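Local coordinates for uronate isomerase (Bacillus halodurans C-125, PDB 3HKA), which probably interconverts uronate sugars such as D-fructuronate with their aldose isomers, using a zinc-containing active site of the amidohydrolase superfamily, at residues 22-27 with 352-357; 283-288 with 314-319. All coordinates share one frame; numbering follows the deposited sequence.

Interaction 1: residues 22-27 with 352-357; sequences VTDMHT and QHSDAR. With ZN (zinc ion), chain F; FIX (D-fructuronic acid), chain D.
A zinc ion joins His26 to Asp355: His26 NE2 and Asp355 OD1 each bind it at 2.1 Å, so the two sit close together without a hydrogen bond. The imidazole and carboxylate planes are nearly perpendicular, 83° apart. His28, D-fructuronate O1A and O2 complete the metal's ligands. The second carboxylate oxygen, Asp355 OD2, accepts from His353 NE2 at 2.9 Å; OD2 lies in the plane of the His353 ring, whereas NE2 comes from above the carboxylate plane. With CG anti to the backbone N (chi1 176°), the His26 ring runs beside that of His353, whose CD2 lies 3.4 Å from His26 O. That same carbonyl accepts from Asp355 N (2.9 Å), tying the segment carrying Asp355 to the residues after strand 22-24. Asp24 OD1 takes a nearly straight bond from Ser354 N (2.9 Å, 173°) on its syn side, and OD2 accepts from Trp366. An alanine in place of Asp24 would probably leave Ser354 N and the Trp366 indole without their acceptor and the turn carrying Asp355 less firmly placed. Arg357 NH2 reaches the sugar's O4 at 3.1 Å. A His-x-His pair after the first strand and a late aspartate are characteristic of the amidohydrolase (β/α)8-barrel metal site.

Interaction 2: residues 283-288 with 314-319; sequences GVEHLL and RKFSNL. With CO3 (carbonate ion), chain E.
One face of the Phe316 ring receives Leu288 CB, which stands 3.6 Å above the ring plane, offset toward the rim, in a CH-pi contact; Glu285 O approaches the same ring obliquely at CE2. The Asn318 amide turns ND2 to Leu288 O, which lies slightly out of the amide plane, and the Arg314 guanidinium meets a carbonate ion at its edge, near its own plane. All this lies on the outer layer of the (β/α)8 barrel, where helix 282-290 packs against the link from helix 306-315 to strand 319-321, the last part of a beta-alpha-beta crossover from strand 296-300. Leu288 is the wedge. Its CG is anti to the carbonyl carbon (chi1 -69°), and the two methyls beyond it reach Leu319: CD2 presses on Leu319 CB at a tight 3.5 Å, while CD1 touches Leu319 CD2 at 3.7 Å. Leu312 and Phe296 also pack on Leu288. In the type I turn from Phe316 to Leu319, the CB atoms of Phe316, Asn318 and Leu319 point toward helix 282-290. Past the contact, the carbonate, probably from the crystallisation liquor, is held by Arg314 NE and Lys315 NZ, each 2.7 Å from its O1, and by His49 and Trp326 of the second subunit; Glu285 pairs with Lys262 of that subunit, so this surface lies at the subunit interface. Asn318 ND2, which also donates to Asn294 O, gives Leu288 O a 3.1 Å bond at 156°, in the carbonyl plane and on a lone pair.

Overall arrangement
From the N terminus the chain passes helix 6-19 and enters strand 22-24, which opens interaction 1. That contact closes only 325 residues later, when 352-357, between helices 331-345 and 361-386, returns beside it. Nearly the whole barrel therefore lies inside one long loop. Interaction 2 is nested within it, a local closure of 26 residues: helix 282-290, strand 296-300 and helix 306-315 lead back to the turn before strand 319-321. The two do not cross or touch; the centres of interactions 1 and 2 lie about 23 Å apart. Interaction 1 joins early and late parts of the barrel near the chain's centre, whereas interaction 2 ties helix 282-290 to the turn before strand 319-321 at the periphery of the fold.

Interaction 1: residues 22-27 with 352-357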
ATOM      1  N   VAL A  22       9.254  21.721 -18.715  1.00 29.06           N
ATOM      2  CA  VAL A  22       8.329  21.470 -17.624  1.00 28.22           C
ATOM      3  C   VAL A  22       7.633  22.681 -17.027  1.00 28.48           C
ATOM      4  O   VAL A  22       8.234  23.744 -16.867  1.00 28.19           O
ATOM      5  CB  VAL A  22       9.056  20.745 -16.473  1.00 28.75           C
ATOM      6  CG1 VAL A  22       8.104  20.525 -15.296  1.00 27.24           C
ATOM      7  CG2 VAL A  22       9.633  19.434 -16.973  1.00 26.12           C
ATOM      8  N   THR A  23       6.349  22.515 -16.724  1.00 27.15           N
ATOM      9  CA  THR A  23       5.589  23.548 -16.041  1.00 26.46           C
ATOM     10  C   THR A  23       5.470  22.948 -14.642  1.00 26.63           C
ATOM     11  O   THR A  23       4.813  21.925 -14.454  1.00 26.28           O
ATOM     12  CB  THR A  23       4.175  23.755 -16.621  1.00 27.91           C
ATOM     13  OG1 THR A  23       4.253  24.541 -17.818  1.00 27.27           O
ATOM     14  CG2 THR A  23       3.296  24.492 -15.612  1.00 26.68           C
ATOM     15  N   ASP A  24       6.143  23.564 -13.676  1.00 25.02           N
ATOM     16  CA  ASP A  24       6.142  23.096 -12.292  1.00 23.84           C
ATOM     17  C   ASP A  24       4.967  23.783 -11.596  1.00 23.47           C
ATOM     18  O   ASP A  24       5.100  24.911 -11.120  1.00 23.05           O
ATOM     19  CB  ASP A  24       7.461  23.497 -11.630  1.00 23.78           C
ATOM     20  CG  ASP A  24       7.805  22.633 -10.446  1.00 23.26           C
ATOM     21  OD1 ASP A  24       6.867  22.144  -9.782  1.00 22.43           O
ATOM     22  OD2 ASP A  24       9.012  22.456 -10.176  1.00 24.00           O
ATOM     23  N   MET A  25       3.825  23.099 -11.514  1.00 23.62           N
ATOM     24  CA  MET A  25       2.636  23.719 -10.941  1.00 21.72           C
ATOM     25  C   MET A  25       2.515  23.924  -9.427  1.00 22.13           C
ATOM     26  O   MET A  25       1.480  24.382  -8.946  1.00 23.16           O
ATOM     27  CB  MET A  25       1.379  23.049 -11.519  1.00 24.07           C
ATOM     28  CG  MET A  25       1.342  21.540 -11.450  1.00 23.07           C
ATOM     29  SD  MET A  25       0.909  21.024  -9.808  1.00 26.96           S
ATOM     30  CE  MET A  25      -0.790  21.631  -9.718  1.00 26.34           C
ATOM     31  N   HIS A  26       3.565  23.593  -8.681  1.00 22.12           N
ATOM     32  CA  HIS A  26       3.597  23.859  -7.242  1.00 22.30           C
ATOM     33  C   HIS A  26       5.012  23.862  -6.680  1.00 23.10           C
ATOM     34  O   HIS A  26       5.672  22.825  -6.612  1.00 25.52           O
ATOM     35  CB  HIS A  26       2.762  22.879  -6.413  1.00 20.88           C
ATOM     36  CG  HIS A  26       2.887  23.119  -4.939  1.00 19.60           C
ATOM     37  ND1 HIS A  26       2.591  24.336  -4.361  1.00 22.70           N
ATOM     38  CD2 HIS A  26       3.367  22.336  -3.942  1.00 20.07           C
ATOM     39  CE1 HIS A  26       2.886  24.294  -3.072  1.00 21.94           C
ATOM     40  NE2 HIS A  26       3.359  23.093  -2.794  1.00 19.91           N
ATOM     41  N   THR A  27       5.471  25.041  -6.275  1.00 23.18           N
ATOM     42  CA  THR A  27       6.799  25.183  -5.695  1.00 22.12           C
ATOM     43  C   THR A  27       6.716  26.256  -4.630  1.00 22.52           C
ATOM     44  O   THR A  27       5.676  26.894  -4.445  1.00 19.96           O
ATOM     45  CB  THR A  27       7.853  25.670  -6.717  1.00 22.26           C
ATOM     46  OG1 THR A  27       7.728  27.092  -6.886  1.00 21.85           O
ATOM     47  CG2 THR A  27       7.663  24.977  -8.060  1.00 21.77           C
ATOM     48  N   GLN A 352       3.624  15.023 -11.580  1.00 21.78           N
ATOM     49  CA  GLN A 352       4.545  15.574 -10.599  1.00 21.18           C
ATOM     50  C   GLN A 352       4.721  17.081 -10.550  1.00 21.61           C
ATOM     51  O   GLN A 352       4.398  17.805 -11.495  1.00 22.23           O
ATOM     52  CB  GLN A 352       5.918  14.923 -10.822  1.00 21.02           C
ATOM     53  CG  GLN A 352       6.980  15.264  -9.795  1.00 19.61           C
ATOM     54  CD  GLN A 352       6.666  14.685  -8.436  1.00 19.36           C
ATOM     55  OE1 GLN A 352       5.611  14.960  -7.864  1.00 18.60           O
ATOM     56  NE2 GLN A 352       7.581  13.875  -7.910  1.00 18.43           N
ATOM     57  N   HIS A 353       5.232  17.529  -9.406  1.00 21.89           N
ATOM     58  CA  HIS A 353       5.571  18.924  -9.146  1.00 21.82           C
ATOM     59  C   HIS A 353       6.812  18.810  -8.256  1.00 21.45           C
ATOM     60  O   HIS A 353       7.035  17.766  -7.636  1.00 19.30           O
ATOM     61  CB  HIS A 353       4.436  19.677  -8.437  1.00 22.65           C
ATOM     62  CG  HIS A 353       4.171  19.221  -7.035  1.00 24.09           C
ATOM     63  ND1 HIS A 353       3.293  18.200  -6.734  1.00 24.38           N
ATOM     64  CD2 HIS A 353       4.646  19.670  -5.850  1.00 23.04           C
ATOM     65  CE1 HIS A 353       3.238  18.042  -5.424  1.00 25.57           C
ATOM     66  NE2 HIS A 353       4.050  18.921  -4.864  1.00 25.52           N
ATOM     67  N   SER A 354       7.629  19.855  -8.193  1.00 22.75           N
ATOM     68  CA  SER A 354       8.857  19.778  -7.398  1.00 23.52           C
ATOM     69  C   SER A 354       8.735  20.198  -5.938  1.00 23.24           C
ATOM     70  O   SER A 354       9.431  19.664  -5.079  1.00 23.75           O
ATOM     71  CB  SER A 354       9.955  20.621  -8.044  1.00 23.89           C
ATOM     72  OG  SER A 354       9.671  22.002  -7.894  1.00 23.53           O
ATOM     73  N   ASP A 355       7.866  21.164  -5.664  1.00 23.77           N
ATOM     74  CA  ASP A 355       7.700  21.666  -4.302  1.00 24.14           C
ATOM     75  C   ASP A 355       9.024  22.285  -3.867  1.00 23.58           C
ATOM     76  O   ASP A 355       9.308  22.397  -2.674  1.00 23.08           O
ATOM     77  CB  ASP A 355       7.351  20.528  -3.342  1.00 25.75           C
ATOM     78  CG  ASP A 355       6.110  20.819  -2.532  1.00 26.89           C
ATOM     79  OD1 ASP A 355       6.014  21.929  -1.968  1.00 26.71           O
ATOM     80  OD2 ASP A 355       5.234  19.934  -2.458  1.00 25.65           O
ATOM     81  N   ALA A 356       9.830  22.683  -4.845  1.00 23.75           N
ATOM     82  CA  ALA A 356      11.137  23.258  -4.568  1.00 23.83           C
ATOM     83  C   ALA A 356      11.064  24.453  -3.634  1.00 24.31           C
ATOM     84  O   ALA A 356      10.257  25.362  -3.830  1.00 23.57           O
ATOM     85  CB  ALA A 356      11.825  23.658  -5.876  1.00 25.33           C
ATOM     86  N   ARG A 357      11.904  24.425  -2.606  1.00 24.36           N
ATOM     87  CA  ARG A 357      11.998  25.509  -1.636  1.00 26.80           C
ATOM     88  C   ARG A 357      13.310  26.239  -1.907  1.00 26.56           C
ATOM     89  O   ARG A 357      13.457  27.419  -1.591  1.00 24.98           O
ATOM     90  CB  ARG A 357      11.989  24.953  -0.212  1.00 28.80           C
ATOM     91  CG  ARG A 357      10.595  24.708   0.341  1.00 31.38           C
ATOM     92  CD  ARG A 357      10.648  24.049   1.715  1.00 34.30           C
ATOM     93  NE  ARG A 357       9.333  24.015   2.354  1.00 35.03           N
ATOM     94  CZ  ARG A 357       8.711  25.084   2.840  1.00 36.79           C
ATOM     95  NH1 ARG A 357       9.283  26.278   2.760  1.00 37.54           N
ATOM     96  NH2 ARG A 357       7.518  24.961   3.408  1.00 36.32           N
TER
HETATM   97 ZN    ZN F 430       4.420  22.788  -0.985  1.00 26.21          ZN
HETATM   98  O1A FIX D 428       2.878  23.512   0.250  1.00 24.51           O
HETATM   99  C1  FIX D 428       2.865  22.967   1.381  1.00 26.44           C
HETATM  100  O1B FIX D 428       2.083  23.240   2.309  1.00 26.14           O
HETATM  101  C2  FIX D 428       3.906  21.861   1.649  1.00 30.28           C
HETATM  102  O2  FIX D 428       4.369  21.338   0.399  1.00 28.87           O
HETATM  103  C3  FIX D 428       5.080  22.423   2.490  1.00 32.56           C
HETATM  104  O3  FIX D 428       4.550  22.962   3.719  1.00 34.06           O
HETATM  105  C4  FIX D 428       6.189  21.407   2.897  1.00 34.60           C
HETATM  106  O4  FIX D 428       7.032  21.968   3.921  1.00 36.72           O
HETATM  107  C5  FIX D 428       7.090  20.977   1.705  1.00 37.68           C
HETATM  108  O5  FIX D 428       7.386  21.775   0.809  1.00 39.85           O
HETATM  109  C6  FIX D 428       7.624  19.552   1.633  1.00 36.39           C
HETATM  110  O6  FIX D 428       7.934  19.178   0.295  1.00 38.43           O
HETATM  111  O   HOH W   1       3.949  20.249 -12.477  1.00 23.12           O

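Interaction 2: residues 283-288 with 314-319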
ATOM      1  N   GLY A 283     -15.248  14.317   1.977  1.00 15.72           N
ATOM      2  CA  GLY A 283     -15.272  15.745   1.716  1.00 15.88           C
ATOM      3  C   GLY A 283     -14.975  16.108   0.274  1.00 16.88           C
ATOM      4  O   GLY A 283     -15.653  16.949  -0.317  1.00 17.95           O
ATOM      5  N   VAL A 284     -13.948  15.485  -0.289  1.00 17.22           N
ATOM      6  CA  VAL A 284     -13.560  15.737  -1.674  1.00 18.00           C
ATOM      7  C   VAL A 284     -14.659  15.229  -2.619  1.00 18.55           C
ATOM      8  O   VAL A 284     -15.008  15.890  -3.605  1.00 15.74           O
ATOM      9  CB  VAL A 284     -12.229  15.032  -2.003  1.00 18.56           C
ATOM     10  CG1 VAL A 284     -11.809  15.340  -3.434  1.00 17.64           C
ATOM     11  CG2 VAL A 284     -11.148  15.486  -1.023  1.00 21.14           C
ATOM     12  N   GLU A 285     -15.200  14.054  -2.309  1.00 17.69           N
ATOM     13  CA  GLU A 285     -16.278  13.468  -3.110  1.00 17.60           C
ATOM     14  C   GLU A 285     -17.461  14.450  -3.165  1.00 17.67           C
ATOM     15  O   GLU A 285     -18.004  14.739  -4.235  1.00 14.70           O
ATOM     16  CB  GLU A 285     -16.735  12.157  -2.466  1.00 18.61           C
ATOM     17  CG  GLU A 285     -17.774  11.370  -3.267  1.00 19.10           C
ATOM     18  CD  GLU A 285     -18.513  10.363  -2.401  1.00 19.57           C
ATOM     19  OE1 GLU A 285     -17.849   9.608  -1.660  1.00 17.70           O
ATOM     20  OE2 GLU A 285     -19.757  10.332  -2.463  1.00 20.11           O
ATOM     21  N   HIS A 286     -17.860  14.948  -1.996  1.00 17.07           N
ATOM     22  CA  HIS A 286     -18.973  15.893  -1.897  1.00 17.74           C
ATOM     23  C   HIS A 286     -18.725  17.149  -2.730  1.00 18.53           C
ATOM     24  O   HIS A 286     -19.582  17.574  -3.505  1.00 19.30           O
ATOM     25  CB  HIS A 286     -19.193  16.302  -0.437  1.00 18.46           C
ATOM     26  CG  HIS A 286     -20.276  17.322  -0.251  1.00 20.96           C
ATOM     27  ND1 HIS A 286     -21.568  16.986   0.094  1.00 21.96           N
ATOM     28  CD2 HIS A 286     -20.262  18.670  -0.386  1.00 21.16           C
ATOM     29  CE1 HIS A 286     -22.302  18.082   0.164  1.00 23.63           C
ATOM     30  NE2 HIS A 286     -21.534  19.118  -0.123  1.00 23.33           N
ATOM     31  N   LEU A 287     -17.556  17.752  -2.548  1.00 18.25           N
ATOM     32  CA  LEU A 287     -17.193  18.956  -3.282  1.00 18.59           C
ATOM     33  C   LEU A 287     -17.288  18.748  -4.791  1.00 19.40           C
ATOM     34  O   LEU A 287     -17.888  19.553  -5.498  1.00 21.52           O
ATOM     35  CB  LEU A 287     -15.770  19.387  -2.909  1.00 18.26           C
ATOM     36  CG  LEU A 287     -15.654  20.040  -1.528  1.00 18.60           C
ATOM     37  CD1 LEU A 287     -14.191  20.167  -1.129  1.00 17.71           C
ATOM     38  CD2 LEU A 287     -16.334  21.404  -1.563  1.00 16.25           C
ATOM     39  N   LEU A 288     -16.689  17.665  -5.270  1.00 18.01           N
ATOM     40  CA  LEU A 288     -16.687  17.345  -6.693  1.00 19.95           C
ATOM     41  C   LEU A 288     -18.089  17.178  -7.270  1.00 20.37           C
ATOM     42  O   LEU A 288     -18.402  17.733  -8.323  1.00 19.42           O
ATOM     43  CB  LEU A 288     -15.869  16.075  -6.935  1.00 18.41           C
ATOM     44  CG  LEU A 288     -14.362  16.232  -6.718  1.00 19.54           C
ATOM     45  CD1 LEU A 288     -13.672  14.884  -6.777  1.00 19.39           C
ATOM     46  CD2 LEU A 288     -13.804  17.169  -7.786  1.00 22.12           C
ATOM     47  N   ARG A 314     -11.522   9.058 -11.628  1.00 17.77           N
ATOM     48  CA  ARG A 314     -12.275   8.353 -12.669  1.00 18.37           C
ATOM     49  C   ARG A 314     -13.738   8.789 -12.646  1.00 18.71           C
ATOM     50  O   ARG A 314     -14.425   8.755 -13.664  1.00 17.82           O
ATOM     51  CB  ARG A 314     -12.225   6.838 -12.458  1.00 16.49           C
ATOM     52  CG  ARG A 314     -10.902   6.169 -12.774  1.00 16.30           C
ATOM     53  CD  ARG A 314     -11.025   4.656 -12.625  1.00 18.23           C
ATOM     54  NE  ARG A 314     -12.047   4.093 -13.512  1.00 19.70           N
ATOM     55  CZ  ARG A 314     -11.858   3.817 -14.800  1.00 20.43           C
ATOM     56  NH1 ARG A 314     -10.680   4.042 -15.365  1.00 18.72           N
ATOM     57  NH2 ARG A 314     -12.854   3.327 -15.527  1.00 19.21           N
ATOM     58  N   LYS A 315     -14.209   9.203 -11.474  1.00 17.35           N
ATOM     59  CA  LYS A 315     -15.600   9.607 -11.319  1.00 18.53           C
ATOM     60  C   LYS A 315     -15.918  11.035 -11.718  1.00 19.98           C
ATOM     61  O   LYS A 315     -17.000  11.305 -12.246  1.00 19.55           O
ATOM     62  CB  LYS A 315     -16.047   9.437  -9.865  1.00 17.52           C
ATOM     63  CG  LYS A 315     -15.795   8.071  -9.246  1.00 20.19           C
ATOM     64  CD  LYS A 315     -16.584   6.967  -9.943  1.00 19.31           C
ATOM     65  CE  LYS A 315     -15.663   6.081 -10.753  1.00 18.45           C
ATOM     66  NZ  LYS A 315     -16.390   4.883 -11.247  1.00 15.81           N
ATOM     67  N   PHE A 316     -14.987  11.951 -11.468  1.00 18.92           N
ATOM     68  CA  PHE A 316     -15.244  13.366 -11.719  1.00 19.48           C
ATOM     69  C   PHE A 316     -14.215  14.084 -12.569  1.00 19.42           C
ATOM     70  O   PHE A 316     -13.047  14.212 -12.188  1.00 20.43           O
ATOM     71  CB  PHE A 316     -15.387  14.086 -10.371  1.00 17.81           C
ATOM     72  CG  PHE A 316     -16.503  13.552  -9.515  1.00 20.62           C
ATOM     73  CD1 PHE A 316     -17.833  13.861  -9.807  1.00 20.56           C
ATOM     74  CD2 PHE A 316     -16.230  12.720  -8.430  1.00 19.77           C
ATOM     75  CE1 PHE A 316     -18.881  13.350  -9.031  1.00 21.52           C
ATOM     76  CE2 PHE A 316     -17.268  12.201  -7.644  1.00 19.76           C
ATOM     77  CZ  PHE A 316     -18.599  12.519  -7.948  1.00 21.62           C
ATOM     78  N   SER A 317     -14.661  14.585 -13.713  1.00 18.12           N
ATOM     79  CA  SER A 317     -13.767  15.288 -14.618  1.00 18.79           C
ATOM     80  C   SER A 317     -13.360  16.666 -14.088  1.00 18.41           C
ATOM     81  O   SER A 317     -12.404  17.262 -14.583  1.00 19.06           O
ATOM     82  CB  SER A 317     -14.414  15.413 -16.008  1.00 16.09           C
ATOM     83  OG  SER A 317     -15.664  16.069 -15.929  1.00 18.47           O
ATOM     84  N   ASN A 318     -14.081  17.178 -13.093  1.00 18.36           N
ATOM     85  CA  ASN A 318     -13.727  18.475 -12.532  1.00 19.69           C
ATOM     86  C   ASN A 318     -12.660  18.319 -11.448  1.00 19.73           C
ATOM     87  O   ASN A 318     -12.354  19.255 -10.706  1.00 18.44           O
ATOM     88  CB  ASN A 318     -14.964  19.206 -11.999  1.00 19.45           C
ATOM     89  CG  ASN A 318     -15.671  18.449 -10.906  1.00 21.03           C
ATOM     90  OD1 ASN A 318     -15.716  17.214 -10.911  1.00 18.75           O
ATOM     91  ND2 ASN A 318     -16.258  19.189  -9.968  1.00 17.69           N
ATOM     92  N   LEU A 319     -12.091  17.116 -11.380  1.00 20.15           N
ATOM     93  CA  LEU A 319     -11.010  16.812 -10.451  1.00 20.37           C
ATOM     94  C   LEU A 319      -9.759  16.515 -11.268  1.00 20.82           C
ATOM     95  O   LEU A 319      -9.785  15.701 -12.190  1.00 20.94           O
ATOM     96  CB  LEU A 319     -11.328  15.578  -9.590  1.00 18.42           C
ATOM     97  CG  LEU A 319     -10.117  14.946  -8.876  1.00 20.58           C
ATOM     98  CD1 LEU A 319      -9.528  15.941  -7.877  1.00 18.43           C
ATOM     99  CD2 LEU A 319     -10.522  13.657  -8.160  1.00 19.44           C
TER
HETATM  100  C   CO3 E 429     -15.461   2.778 -13.496  1.00 20.93           C
HETATM  101  O1  CO3 E 429     -14.742   3.774 -13.085  1.00 23.16           O
HETATM  102  O2  CO3 E 429     -15.891   2.770 -14.727  1.00 26.90           O
HETATM  103  O3  CO3 E 429     -16.004   1.983 -12.625  1.00 23.70           O